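Local coordinates for protein caprin-2 (Danio rerio, PDB 4OUS) that probably acts in canonical Wnt signalling through its C1q domain, a jelly-roll module that assembles into a trimer and binds calcium, at residues Ile70-Asn75 and Ala98-Phe103. The protein carries 1 engineered substitution. Sequence-based numbering, arbitrary orientation.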
ATOM      1  N   ILE A  70      11.948   8.627  -1.896  1.00  5.95           N
ATOM      2  CA  ILE A  70      10.947   9.346  -1.119  1.00  5.59           C
ATOM      3  C   ILE A  70      11.128   9.026   0.356  1.00  5.91           C
ATOM      4  O   ILE A  70      11.324   7.858   0.711  1.00  6.53           O
ATOM      5  CB  ILE A  70       9.510   8.939  -1.529  1.00  6.31           C
ATOM      6  CG1 ILE A  70       9.264   9.138  -3.025  1.00  7.90           C
ATOM      7  CG2 ILE A  70       8.474   9.678  -0.701  1.00  7.63           C
ATOM      8  CD1 ILE A  70       9.270  10.578  -3.463  1.00  9.56           C
ATOM      9  N   ASN A  71      11.041  10.040   1.216  1.00  5.80           N
ATOM     10  CA  ASN A  71      10.989   9.817   2.660  1.00  6.10           C
ATOM     11  C   ASN A  71       9.656  10.282   3.225  1.00  5.38           C
ATOM     12  O   ASN A  71       9.214  11.399   2.932  1.00  6.54           O
ATOM     13  CB  ASN A  71      12.094  10.574   3.410  1.00  6.79           C
ATOM     14  CG  ASN A  71      13.463  10.403   2.795  1.00  6.73           C
ATOM     15  OD1 ASN A  71      14.040  11.366   2.275  1.00  8.26           O
ATOM     16  ND2 ASN A  71      14.008   9.193   2.874  1.00  7.25           N
ATOM     17  N   LEU A  72       9.043   9.460   4.073  1.00  5.51           N
ATOM     18  CA  LEU A  72       7.953   9.915   4.925  1.00  5.77           C
ATOM     19  C   LEU A  72       8.578  10.521   6.177  1.00  5.31           C
ATOM     20  O   LEU A  72       9.284   9.833   6.919  1.00  6.68           O
ATOM     21  CB  LEU A  72       7.015   8.770   5.296  1.00  6.38           C
ATOM     22  CG  LEU A  72       5.856   9.141   6.226  1.00  7.47           C
ATOM     23  CD1 LEU A  72       4.787   9.947   5.514  1.00  9.92           C
ATOM     24  CD2 LEU A  72       5.256   7.896   6.895  1.00  9.24           C
ATOM     25  N   MET A  73       8.348  11.812   6.367  1.00  5.92           N
ATOM     26  CA  MET A  73       8.934  12.597   7.442  1.00  6.17           C
ATOM     27  C   MET A  73       7.935  12.831   8.553  1.00  6.22           C
ATOM     28  O   MET A  73       6.756  13.074   8.288  1.00  6.58           O
ATOM     29  CB  MET A  73       9.397  13.956   6.917  1.00  6.77           C
ATOM     30  CG  MET A  73      10.266  13.904   5.673  1.00  7.12           C
ATOM     31  SD  MET A  73      11.884  13.141   5.956  1.00  7.56           S
ATOM     32  CE  MET A  73      12.610  14.309   7.099  1.00  9.66           C
ATOM     33  N   ARG A  74       8.408  12.791   9.793  1.00  6.57           N
ATOM     34  CA  ARG A  74       7.646  13.327  10.909  1.00  6.56           C
ATOM     35  C   ARG A  74       8.525  14.403  11.528  1.00  7.39           C
ATOM     36  O   ARG A  74       9.619  14.117  12.030  1.00  7.58           O
ATOM     37  CB  ARG A  74       7.272  12.243  11.924  1.00  7.67           C
ATOM     38  CG  ARG A  74       6.351  12.726  13.035  1.00  9.50           C
ATOM     39  CD  ARG A  74       7.112  13.251  14.247  1.00  9.97           C
ATOM     40  NE  ARG A  74       7.684  12.183  15.060  1.00 10.38           N
ATOM     41  CZ  ARG A  74       8.980  11.908  15.161  1.00  9.57           C
ATOM     42  NH1 ARG A  74       9.369  10.922  15.959  1.00 12.03           N
ATOM     43  NH2 ARG A  74       9.883  12.599  14.478  1.00 10.78           N
ATOM     44  N   ASN A  75       8.046  15.641  11.461  1.00  8.20           N
ATOM     45  CA  ASN A  75       8.856  16.819  11.767  1.00  9.23           C
ATOM     46  C   ASN A  75      10.131  16.758  10.910  1.00  9.17           C
ATOM     47  O   ASN A  75      10.017  16.811   9.685  1.00 11.84           O
ATOM     48  CB  ASN A  75       9.100  16.932  13.276  1.00  9.38           C
ATOM     49  CG  ASN A  75       7.792  17.117  14.037  1.00  9.37           C
ATOM     50  OD1 ASN A  75       6.813  17.624  13.481  1.00 11.56           O
ATOM     51  ND2 ASN A  75       7.763  16.699  15.295  1.00 13.12           N
ATOM     52  N   ALA A  98       3.046   3.689   7.045  1.00  5.62           N
ATOM     53  CA  ALA A  98       3.483   3.640   8.435  1.00  6.50           C
ATOM     54  C   ALA A  98       2.293   3.823   9.358  1.00  5.79           C
ATOM     55  O   ALA A  98       1.298   4.444   8.985  1.00  7.32           O
ATOM     56  CB  ALA A  98       4.532   4.709   8.720  1.00  9.22           C
ATOM     57  N   VAL A  99       2.397   3.268  10.562  1.00  6.10           N
ATOM     58  CA  VAL A  99       1.490   3.627  11.644  1.00  6.68           C
ATOM     59  C   VAL A  99       2.328   4.337  12.693  1.00  6.72           C
ATOM     60  O   VAL A  99       3.255   3.748  13.255  1.00  8.65           O
ATOM     61  CB  VAL A  99       0.775   2.416  12.270  1.00  8.58           C
ATOM     62  CG1 VAL A  99      -0.281   2.893  13.265  1.00  9.84           C
ATOM     63  CG2 VAL A  99       0.153   1.551  11.189  1.00 10.62           C
ATOM     64  N   LEU A 100       2.013   5.605  12.937  1.00  7.32           N
ATOM     65  CA  LEU A 100       2.836   6.457  13.782  1.00  8.07           C
ATOM     66  C   LEU A 100       2.070   7.002  14.966  1.00  8.01           C
ATOM     67  O   LEU A 100       0.908   7.389  14.845  1.00  9.09           O
ATOM     68  CB  LEU A 100       3.385   7.639  12.989  1.00  8.60           C
ATOM     69  CG  LEU A 100       4.204   7.336  11.737  1.00  8.72           C
ATOM     70  CD1 LEU A 100       4.618   8.639  11.079  1.00 11.17           C
ATOM     71  CD2 LEU A 100       5.421   6.482  12.064  1.00 10.57           C
ATOM     72  N   GLN A 101       2.752   7.060  16.107  1.00  9.08           N
ATOM     73  CA  GLN A 101       2.267   7.770  17.275  1.00  8.98           C
ATOM     74  C   GLN A 101       2.624   9.238  17.120  1.00  9.00           C
ATOM     75  O   GLN A 101       3.804   9.588  17.111  1.00 12.08           O
ATOM     76  CB  GLN A 101       2.894   7.200  18.548  1.00 12.03           C
ATOM     77  CG  GLN A 101       2.493   7.924  19.818  1.00 18.77           C
ATOM     78  CD  GLN A 101       1.037   7.712  20.163  1.00 20.97           C
ATOM     79  OE1 GLN A 101       0.546   6.583  20.168  1.00 28.09           O
ATOM     80  NE2 GLN A 101       0.332   8.800  20.446  1.00 20.84           N
ATOM     81  N   LEU A 102       1.615  10.094  17.000  1.00  8.02           N
ATOM     82  CA  LEU A 102       1.842  11.523  16.831  1.00  8.20           C
ATOM     83  C   LEU A 102       1.381  12.291  18.055  1.00  8.72           C
ATOM     84  O   LEU A 102       0.480  11.859  18.773  1.00 10.19           O
ATOM     85  CB  LEU A 102       1.112  12.057  15.602  1.00  7.68           C
ATOM     86  CG  LEU A 102       1.456  11.427  14.254  1.00  7.93           C
ATOM     87  CD1 LEU A 102       0.638  12.098  13.167  1.00  8.87           C
ATOM     88  CD2 LEU A 102       2.940  11.530  13.955  1.00  9.06           C
ATOM     89  N   PHE A 103       2.006  13.442  18.269  1.00  9.02           N
ATOM     90  CA  PHE A 103       1.566  14.396  19.272  1.00  9.24           C
ATOM     91  C   PHE A 103       0.968  15.592  18.575  1.00 10.02           C
ATOM     92  O   PHE A 103       1.379  15.928  17.464  1.00 10.52           O
ATOM     93  CB  PHE A 103       2.726  14.824  20.158  1.00 10.71           C
ATOM     94  CG  PHE A 103       3.266  13.718  20.993  1.00 11.38           C
ATOM     95  CD1 PHE A 103       2.816  13.538  22.290  1.00 14.93           C
ATOM     96  CD2 PHE A 103       4.210  12.841  20.483  1.00 12.50           C
ATOM     97  CE1 PHE A 103       3.304  12.510  23.070  1.00 17.48           C
ATOM     98  CE2 PHE A 103       4.704  11.811  21.258  1.00 16.89           C
ATOM     99  CZ  PHE A 103       4.249  11.645  22.553  1.00 19.00           C
TER
HETATM  100  O   HOH W   1       6.053   9.653  15.512  0.72 17.50           O
HETATM  101  O   HOH W   2       5.515  11.864  16.976  1.00 31.47           O
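Leu72 and Arg74 of one sheet meet Ala98, Leu100 and Leu102 of the other in a face-to-face contact across the interior of the C1q jelly-roll sandwich. Segments 70-74 and 98-102, on different sheets, run in nearly the same direction (14°) with axes 10.3 Å from each other at closest approach, and no direct hydrogen bond joins them. With CG anti to the backbone N (chi1 178°), Leu72 extends toward the facing strand, and its CD2 meets Ala98 CB at 3.7 Å; the same methyl lies more loosely against Leu100 CD1, 4.3 Å away. Toward the C-terminal ends of both strands, Arg74 CG lies 3.7 Å from Leu102 CD2, the two side chains running past each other in opposite directions. The Arg74 chain then bends at chi2 and chi3, and two waters both accept from its NE, sharing the single N-H, and donate to Gln101 O. The Arg74 guanidinium makes a salt bridge from NH2 to Glu77 OE1. Around this pairing, Leu72 also packs on strands 107-114 and 77-84, Leu102 rests on Tyr53 and Phe55 of strand 51-60, and Val99 N and O hydrogen-bond to Ser9 OG and Thr32 OG1 of a neighbouring subunit.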